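Local coordinates for DUF1254 domain-containing protein (Vibrio parahaemolyticus, PDB 3U07) that is of unknown function, a probably exported Vibrio protein that joins a DUF1254 region to a DUF1214 region in one chain, at residues A[76-87]-A[347-360]. The protein carries 2 engineered substitutions. Sequence-based numbering, arbitrary orientation.
Sequences PTINNDTLHLMG and FWSVTIYGNDNRLM
Thr77, Ile78 and Asp81, in the loop leading into edge strand 82-90 of the DUF1254 region's antiparallel sheet, meet side chains of strand 347-354, an inner strand of the antiparallel DUF1214 sheet. The loop runs along strand 347-354 in the opposite direction, over the sheet face to which Phe347, Ser349, Thr351 and Tyr353 point. The contact thereby links the two family regions. Two hydrogen bonds hold the beginning of the loop. Thr77 N gives a bond to Arg358 O (3.0 Å), in the turn after the strand, where Asn357 OD1 accepts from Leu359 N in an Asx turn. The hydroxyl Tyr353 OH donates to Ile78 O at 2.8 Å, approaching from well above the carbonyl plane. With CG2 anti to the backbone N, Thr77 sets this methyl over the centre of one face of the Tyr353 ring, a CH-pi contact 3.8 Å from the centroid and 13° off the normal. Thr77 OG1 is hydrogen-bonded to Tyr409 OH, and Tyr353 OH also to Arg413. At the beginning of the loop Pro76 CB rests 3.5 Å from Leu359 CD2. Farther along, the bent end of selenomethionine Met360 sets SE against the amide of the poorly ordered Asn80, equally close to CG and OD1 (3.4 Å), and CE 3.2 Å from Ile78 O. Ser369 bonds to the Asn80 amide nitrogen, and Tyr415, which stacks on Phe347, to Asp81 OD2. Toward the start of the strand, Ser349 OG lies 3.0 Å from OD2 of the buried Asp81 and little farther from OD1. Asp81 CB sits at the edge of the Phe347 ring, 4.3 Å from CE1.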
ATOM      1  N   PRO A  76       2.340  12.865  -2.965  1.00 87.47           N
ATOM      2  CA  PRO A  76       0.986  12.826  -2.405  1.00 86.60           C
ATOM      3  C   PRO A  76       0.007  11.947  -3.187  1.00 82.93           C
ATOM      4  O   PRO A  76       0.186  10.730  -3.265  1.00 83.84           O
ATOM      5  CB  PRO A  76       0.579  14.297  -2.406  1.00 87.18           C
ATOM      6  CG  PRO A  76       1.877  14.982  -2.109  1.00 86.89           C
ATOM      7  CD  PRO A  76       2.833  14.253  -3.034  1.00 86.94           C
ATOM      8  N   THR A  77      -1.020  12.572  -3.761  1.00 77.07           N
ATOM      9  CA  THR A  77      -2.050  11.870  -4.528  1.00 73.70           C
ATOM     10  C   THR A  77      -2.746  10.841  -3.632  1.00 74.90           C
ATOM     11  O   THR A  77      -2.785   9.648  -3.948  1.00 71.63           O
ATOM     12  CB  THR A  77      -1.452  11.134  -5.752  1.00 68.36           C
ATOM     13  OG1 THR A  77      -0.589  12.019  -6.471  1.00 70.24           O
ATOM     14  CG2 THR A  77      -2.559  10.666  -6.684  1.00 63.79           C
ATOM     15  N   ILE A  78      -3.303  11.314  -2.518  1.00 76.38           N
ATOM     16  CA  ILE A  78      -3.984  10.445  -1.561  1.00 77.19           C
ATOM     17  C   ILE A  78      -5.499  10.371  -1.760  1.00 79.54           C
ATOM     18  O   ILE A  78      -6.130  11.319  -2.235  1.00 78.12           O
ATOM     19  CB  ILE A  78      -3.702  10.893  -0.105  1.00 74.44           C
ATOM     20  CG1 ILE A  78      -4.149   9.800   0.874  1.00 75.80           C
ATOM     21  CG2 ILE A  78      -4.418  12.209   0.180  1.00 68.44           C
ATOM     22  CD1 ILE A  78      -3.937  10.147   2.338  1.00 74.73           C
ATOM     23  N   ASN A  79      -6.062   9.230  -1.370  1.00 79.48           N
ATOM     24  CA  ASN A  79      -7.490   8.931  -1.481  1.00 77.10           C
ATOM     25  C   ASN A  79      -8.453   9.980  -0.949  1.00 71.86           C
ATOM     26  O   ASN A  79      -8.245  10.546   0.123  1.00 63.57           O
ATOM     27  CB  ASN A  79      -7.805   7.620  -0.755  1.00 78.51           C
ATOM     28  CG  ASN A  79      -7.165   6.416  -1.410  1.00 83.94           C
ATOM     29  OD1 ASN A  79      -6.085   6.511  -1.993  1.00 84.15           O
ATOM     30  ND2 ASN A  79      -7.820   5.265  -1.296  1.00 86.84           N
ATOM     31  N   ASN A  80      -9.514  10.223  -1.712  1.00 76.75           N
ATOM     32  CA  ASN A  80     -10.571  11.145  -1.313  1.00 78.56           C
ATOM     33  C   ASN A  80     -11.729  10.185  -1.033  1.00 81.83           C
ATOM     34  O   ASN A  80     -12.871  10.592  -0.795  1.00 82.06           O
ATOM     35  CB  ASN A  80     -10.933  12.095  -2.461  1.00 77.48           C
ATOM     36  CG  ASN A  80     -11.937  13.164  -2.045  1.00 80.65           C
ATOM     37  OD1 ASN A  80     -11.818  13.755  -0.970  1.00 84.64           O
ATOM     38  ND2 ASN A  80     -12.916  13.430  -2.905  1.00 76.18           N
ATOM     39  N   ASP A  81     -11.396   8.892  -1.049  1.00 78.81           N
ATOM     40  CA  ASP A  81     -12.361   7.817  -0.835  1.00 72.24           C
ATOM     41  C   ASP A  81     -12.475   7.297   0.596  1.00 66.89           C
ATOM     42  O   ASP A  81     -13.564   6.924   1.033  1.00 62.79           O
ATOM     43  CB  ASP A  81     -12.030   6.608  -1.729  1.00 68.55           C
ATOM     44  CG  ASP A  81     -11.794   6.982  -3.183  1.00 62.92           C
ATOM     45  OD1 ASP A  81     -12.398   7.965  -3.661  1.00 58.30           O
ATOM     46  OD2 ASP A  81     -11.017   6.272  -3.857  1.00 58.89           O
ATOM     47  N   THR A  82     -11.367   7.277   1.329  1.00 60.08           N
ATOM     48  CA  THR A  82     -11.390   6.712   2.672  1.00 55.88           C
ATOM     49  C   THR A  82     -10.646   7.445   3.784  1.00 50.95           C
ATOM     50  O   THR A  82      -9.762   8.260   3.527  1.00 52.63           O
ATOM     51  CB  THR A  82     -10.839   5.265   2.631  1.00 52.44           C
ATOM     52  OG1 THR A  82      -9.548   5.264   2.002  1.00 51.97           O
ATOM     53  CG2 THR A  82     -11.769   4.352   1.843  1.00 43.90           C
ATOM     54  N   LEU A  83     -11.029   7.140   5.024  1.00 43.50           N
ATOM     55  CA  LEU A  83     -10.380   7.690   6.215  1.00 44.11           C
ATOM     56  C   LEU A  83      -9.346   6.605   6.542  1.00 42.03           C
ATOM     57  O   LEU A  83      -9.488   5.470   6.086  1.00 39.27           O
ATOM     58  CB  LEU A  83     -11.375   7.818   7.370  1.00 38.30           C
ATOM     59  CG  LEU A  83     -12.641   8.637   7.125  1.00 48.76           C
ATOM     60  CD1 LEU A  83     -13.561   8.489   8.326  1.00 51.57           C
ATOM     61  CD2 LEU A  83     -12.291  10.097   6.883  1.00 51.23           C
ATOM     62  N   HIS A  84      -8.325   6.917   7.330  1.00 40.44           N
ATOM     63  CA  HIS A  84      -7.320   5.901   7.610  1.00 43.96           C
ATOM     64  C   HIS A  84      -6.828   5.800   9.044  1.00 47.47           C
ATOM     65  O   HIS A  84      -6.897   6.753   9.820  1.00 53.32           O
ATOM     66  CB  HIS A  84      -6.094   6.110   6.711  1.00 48.25           C
ATOM     67  CG  HIS A  84      -5.140   7.145   7.227  1.00 65.48           C
ATOM     68  ND1 HIS A  84      -5.290   8.492   6.978  1.00 75.20           N
ATOM     69  CD2 HIS A  84      -4.061   7.032   8.040  1.00 74.40           C
ATOM     70  CE1 HIS A  84      -4.346   9.164   7.613  1.00 78.75           C
ATOM     71  NE2 HIS A  84      -3.588   8.302   8.268  1.00 78.65           N
ATOM     72  N   LEU A  85      -6.328   4.612   9.368  1.00 35.57           N
ATOM     73  CA  LEU A  85      -5.741   4.314  10.663  1.00 29.81           C
ATOM     74  C   LEU A  85      -4.400   3.659  10.327  1.00 28.06           C
ATOM     75  O   LEU A  85      -4.332   2.780   9.463  1.00 28.79           O
ATOM     76  CB  LEU A  85      -6.608   3.342  11.465  1.00 32.54           C
ATOM     77  CG  LEU A  85      -7.782   3.909  12.262  1.00 44.25           C
ATOM     78  CD1 LEU A  85      -8.393   2.793  13.095  1.00 42.97           C
ATOM     79  CD2 LEU A  85      -7.308   5.041  13.168  1.00 44.79           C
HETATM   80  N   MSE A  86      -3.334   4.096  10.988  1.00 25.87           N
HETATM   81  CA  MSE A  86      -2.011   3.544  10.729  1.00 29.35           C
HETATM   82  C   MSE A  86      -1.274   3.200  12.006  1.00 32.19           C
HETATM   83  O   MSE A  86      -1.539   3.763  13.068  1.00 30.39           O
HETATM   84  CB  MSE A  86      -1.153   4.534   9.939  1.00 34.08           C
HETATM   85  CG  MSE A  86      -1.653   4.857   8.547  1.00 43.72           C
HETATM   86 SE   MSE A  86      -0.564   6.237   7.751  0.58 60.10          SE
HETATM   87  CE  MSE A  86      -0.601   7.492   9.211  1.00 46.22           C
ATOM     88  N   GLY A  87      -0.335   2.273  11.885  1.00 26.29           N
ATOM     89  CA  GLY A  87       0.451   1.878  13.029  1.00 21.63           C
ATOM     90  C   GLY A  87       1.439   0.803  12.645  1.00 22.53           C
ATOM     91  O   GLY A  87       1.508   0.385  11.488  1.00 19.35           O
ATOM     92  N   PHE A 347     -16.436  -0.833  -5.748  1.00 29.96           N
ATOM     93  CA  PHE A 347     -16.755   0.497  -6.264  1.00 27.22           C
ATOM     94  C   PHE A 347     -15.558   1.114  -6.967  1.00 24.95           C
ATOM     95  O   PHE A 347     -14.456   0.569  -6.926  1.00 28.21           O
ATOM     96  CB  PHE A 347     -17.220   1.416  -5.126  1.00 24.49           C
ATOM     97  CG  PHE A 347     -16.112   1.896  -4.220  1.00 23.73           C
ATOM     98  CD1 PHE A 347     -15.514   3.139  -4.425  1.00 24.41           C
ATOM     99  CD2 PHE A 347     -15.695   1.125  -3.133  1.00 31.22           C
ATOM    100  CE1 PHE A 347     -14.523   3.614  -3.556  1.00 27.12           C
ATOM    101  CE2 PHE A 347     -14.700   1.588  -2.257  1.00 29.67           C
ATOM    102  CZ  PHE A 347     -14.115   2.836  -2.470  1.00 30.21           C
ATOM    103  N   TRP A 348     -15.780   2.242  -7.631  1.00 22.61           N
ATOM    104  CA  TRP A 348     -14.698   2.929  -8.319  1.00 22.43           C
ATOM    105  C   TRP A 348     -14.856   4.436  -8.186  1.00 30.00           C
ATOM    106  O   TRP A 348     -15.901   4.927  -7.750  1.00 30.31           O
ATOM    107  CB  TRP A 348     -14.647   2.526  -9.795  1.00 19.18           C
ATOM    108  CG  TRP A 348     -15.926   2.722 -10.537  1.00 26.29           C
ATOM    109  CD1 TRP A 348     -16.895   1.789 -10.760  1.00 28.80           C
ATOM    110  CD2 TRP A 348     -16.382   3.931 -11.157  1.00 29.74           C
ATOM    111  NE1 TRP A 348     -17.926   2.337 -11.484  1.00 30.98           N
ATOM    112  CE2 TRP A 348     -17.639   3.651 -11.740  1.00 26.38           C
ATOM    113  CE3 TRP A 348     -15.851   5.223 -11.277  1.00 29.70           C
ATOM    114  CZ2 TRP A 348     -18.376   4.617 -12.434  1.00 28.18           C
ATOM    115  CZ3 TRP A 348     -16.586   6.186 -11.967  1.00 29.76           C
ATOM    116  CH2 TRP A 348     -17.835   5.876 -12.536  1.00 27.75           C
ATOM    117  N   SER A 349     -13.811   5.169  -8.557  1.00 24.63           N
ATOM    118  CA  SER A 349     -13.833   6.620  -8.453  1.00 27.74           C
ATOM    119  C   SER A 349     -12.741   7.247  -9.315  1.00 27.17           C
ATOM    120  O   SER A 349     -11.798   6.577  -9.722  1.00 25.32           O
ATOM    121  CB  SER A 349     -13.601   7.027  -6.997  1.00 30.12           C
ATOM    122  OG  SER A 349     -12.321   6.585  -6.556  1.00 31.27           O
ATOM    123  N   VAL A 350     -12.892   8.534  -9.609  1.00 27.62           N
ATOM    124  CA  VAL A 350     -11.887   9.261 -10.366  1.00 24.33           C
ATOM    125  C   VAL A 350     -11.716  10.547  -9.566  1.00 25.09           C
ATOM    126  O   VAL A 350     -12.692  11.217  -9.237  1.00 30.23           O
ATOM    127  CB  VAL A 350     -12.330   9.539 -11.840  1.00 31.01           C
ATOM    128  CG1 VAL A 350     -13.482   8.639 -12.210  1.00 30.49           C
ATOM    129  CG2 VAL A 350     -12.669  10.996 -12.045  1.00 35.65           C
ATOM    130  N   THR A 351     -10.475  10.869  -9.227  1.00 29.90           N
ATOM    131  CA  THR A 351     -10.186  12.052  -8.422  1.00 28.48           C
ATOM    132  C   THR A 351      -9.258  13.013  -9.156  1.00 24.81           C
ATOM    133  O   THR A 351      -8.381  12.590  -9.907  1.00 24.34           O
ATOM    134  CB  THR A 351      -9.536  11.638  -7.074  1.00 30.40           C
ATOM    135  OG1 THR A 351     -10.363  10.655  -6.432  1.00 34.67           O
ATOM    136  CG2 THR A 351      -9.376  12.842  -6.151  1.00 26.35           C
ATOM    137  N   ILE A 352      -9.450  14.306  -8.923  1.00 26.61           N
ATOM    138  CA  ILE A 352      -8.642  15.331  -9.571  1.00 25.87           C
ATOM    139  C   ILE A 352      -7.552  15.891  -8.665  1.00 35.76           C
ATOM    140  O   ILE A 352      -7.808  16.236  -7.513  1.00 42.17           O
ATOM    141  CB  ILE A 352      -9.528  16.502 -10.053  1.00 30.27           C
ATOM    142  CG1 ILE A 352     -10.584  15.978 -11.028  1.00 28.04           C
ATOM    143  CG2 ILE A 352      -8.667  17.587 -10.698  1.00 30.79           C
ATOM    144  CD1 ILE A 352     -10.007  15.194 -12.200  1.00 24.38           C
ATOM    145  N   TYR A 353      -6.340  15.987  -9.203  1.00 32.97           N
ATOM    146  CA  TYR A 353      -5.195  16.510  -8.464  1.00 40.40           C
ATOM    147  C   TYR A 353      -4.455  17.539  -9.318  1.00 39.36           C
ATOM    148  O   TYR A 353      -4.427  17.431 -10.547  1.00 35.24           O
ATOM    149  CB  TYR A 353      -4.223  15.378  -8.117  1.00 41.15           C
ATOM    150  CG  TYR A 353      -4.810  14.267  -7.277  1.00 40.19           C
ATOM    151  CD1 TYR A 353      -4.721  14.295  -5.882  1.00 40.88           C
ATOM    152  CD2 TYR A 353      -5.448  13.181  -7.875  1.00 37.94           C
ATOM    153  CE1 TYR A 353      -5.252  13.266  -5.108  1.00 42.71           C
ATOM    154  CE2 TYR A 353      -5.984  12.149  -7.111  1.00 37.61           C
ATOM    155  CZ  TYR A 353      -5.882  12.197  -5.732  1.00 42.65           C
ATOM    156  OH  TYR A 353      -6.408  11.172  -4.983  1.00 42.93           O
ATOM    157  N   GLY A 354      -3.856  18.535  -8.669  1.00 29.99           N
ATOM    158  CA  GLY A 354      -3.103  19.534  -9.403  1.00 32.54           C
ATOM    159  C   GLY A 354      -1.708  18.989  -9.647  1.00 34.86           C
ATOM    160  O   GLY A 354      -1.134  18.346  -8.771  1.00 41.26           O
ATOM    161  N   ASN A 355      -1.153  19.222 -10.829  1.00 33.67           N
ATOM    162  CA  ASN A 355       0.187  18.722 -11.127  1.00 33.49           C
ATOM    163  C   ASN A 355       1.269  19.395 -10.284  1.00 42.45           C
ATOM    164  O   ASN A 355       2.320  18.802 -10.021  1.00 41.47           O
ATOM    165  CB  ASN A 355       0.527  18.932 -12.604  1.00 36.93           C
ATOM    166  CG  ASN A 355      -0.173  17.948 -13.510  1.00 39.35           C
ATOM    167  OD1 ASN A 355      -1.357  18.091 -13.798  1.00 39.18           O
ATOM    168  ND2 ASN A 355       0.555  16.930 -13.955  1.00 38.06           N
ATOM    169  N   ASP A 356       1.003  20.627  -9.861  1.00 46.21           N
ATOM    170  CA  ASP A 356       1.959  21.410  -9.088  1.00 55.43           C
ATOM    171  C   ASP A 356       2.274  20.907  -7.683  1.00 56.47           C
ATOM    172  O   ASP A 356       3.443  20.786  -7.320  1.00 55.21           O
ATOM    173  CB  ASP A 356       1.497  22.873  -9.024  1.00 52.73           C
ATOM    174  CG  ASP A 356       0.096  23.022  -8.458  1.00 52.46           C
ATOM    175  OD1 ASP A 356      -0.371  24.172  -8.322  1.00 50.47           O
ATOM    176  OD2 ASP A 356      -0.539  21.993  -8.150  1.00 53.89           O
ATOM    177  N   ASN A 357       1.245  20.613  -6.896  1.00 55.88           N
ATOM    178  CA  ASN A 357       1.450  20.143  -5.528  1.00 56.09           C
ATOM    179  C   ASN A 357       1.018  18.698  -5.316  1.00 59.10           C
ATOM    180  O   ASN A 357       1.162  18.154  -4.222  1.00 59.32           O
ATOM    181  CB  ASN A 357       0.685  21.032  -4.549  1.00 49.60           C
ATOM    182  CG  ASN A 357      -0.798  21.069  -4.840  1.00 53.34           C
ATOM    183  OD1 ASN A 357      -1.333  20.184  -5.507  1.00 52.13           O
ATOM    184  ND2 ASN A 357      -1.476  22.087  -4.327  1.00 55.33           N
ATOM    185  N   ARG A 358       0.479  18.082  -6.362  1.00 53.26           N
ATOM    186  CA  ARG A 358       0.026  16.701  -6.276  1.00 46.61           C
ATOM    187  C   ARG A 358      -1.023  16.511  -5.189  1.00 42.07           C
ATOM    188  O   ARG A 358      -1.157  15.426  -4.624  1.00 42.95           O
ATOM    189  CB  ARG A 358       1.212  15.779  -6.024  1.00 48.96           C
ATOM    190  CG  ARG A 358       2.097  15.593  -7.236  1.00 56.69           C
ATOM    191  CD  ARG A 358       3.416  14.989  -6.825  1.00 66.29           C
ATOM    192  NE  ARG A 358       4.095  14.330  -7.932  1.00 78.52           N
ATOM    193  CZ  ARG A 358       5.092  13.467  -7.774  1.00 85.23           C
ATOM    194  NH1 ARG A 358       5.519  13.169  -6.552  1.00 86.32           N
ATOM    195  NH2 ARG A 358       5.653  12.891  -8.830  1.00 85.72           N
ATOM    196  N   LEU A 359      -1.766  17.573  -4.902  1.00 38.58           N
ATOM    197  CA  LEU A 359      -2.820  17.529  -3.897  1.00 40.14           C
ATOM    198  C   LEU A 359      -4.133  17.853  -4.588  1.00 44.01           C
ATOM    199  O   LEU A 359      -4.142  18.331  -5.725  1.00 43.68           O
ATOM    200  CB  LEU A 359      -2.583  18.584  -2.815  1.00 47.42           C
ATOM    201  CG  LEU A 359      -1.250  18.675  -2.074  1.00 45.92           C
ATOM    202  CD1 LEU A 359      -1.363  19.761  -1.018  1.00 42.97           C
ATOM    203  CD2 LEU A 359      -0.894  17.337  -1.433  1.00 49.84           C
HETATM  204  N   MSE A 360      -5.245  17.593  -3.906  1.00 43.42           N
HETATM  205  CA  MSE A 360      -6.546  17.915  -4.472  1.00 42.17           C
HETATM  206  C   MSE A 360      -6.581  19.431  -4.622  1.00 52.52           C
HETATM  207  O   MSE A 360      -5.852  20.146  -3.929  1.00 55.44           O
HETATM  208  CB  MSE A 360      -7.667  17.442  -3.551  1.00 39.02           C
HETATM  209  CG  MSE A 360      -8.197  16.070  -3.923  1.00 44.57           C
HETATM  210 SE   MSE A 360      -9.221  15.227  -2.522  0.69 49.95          SE
HETATM  211  CE  MSE A 360      -7.884  13.964  -1.921  1.00 76.41           C
TER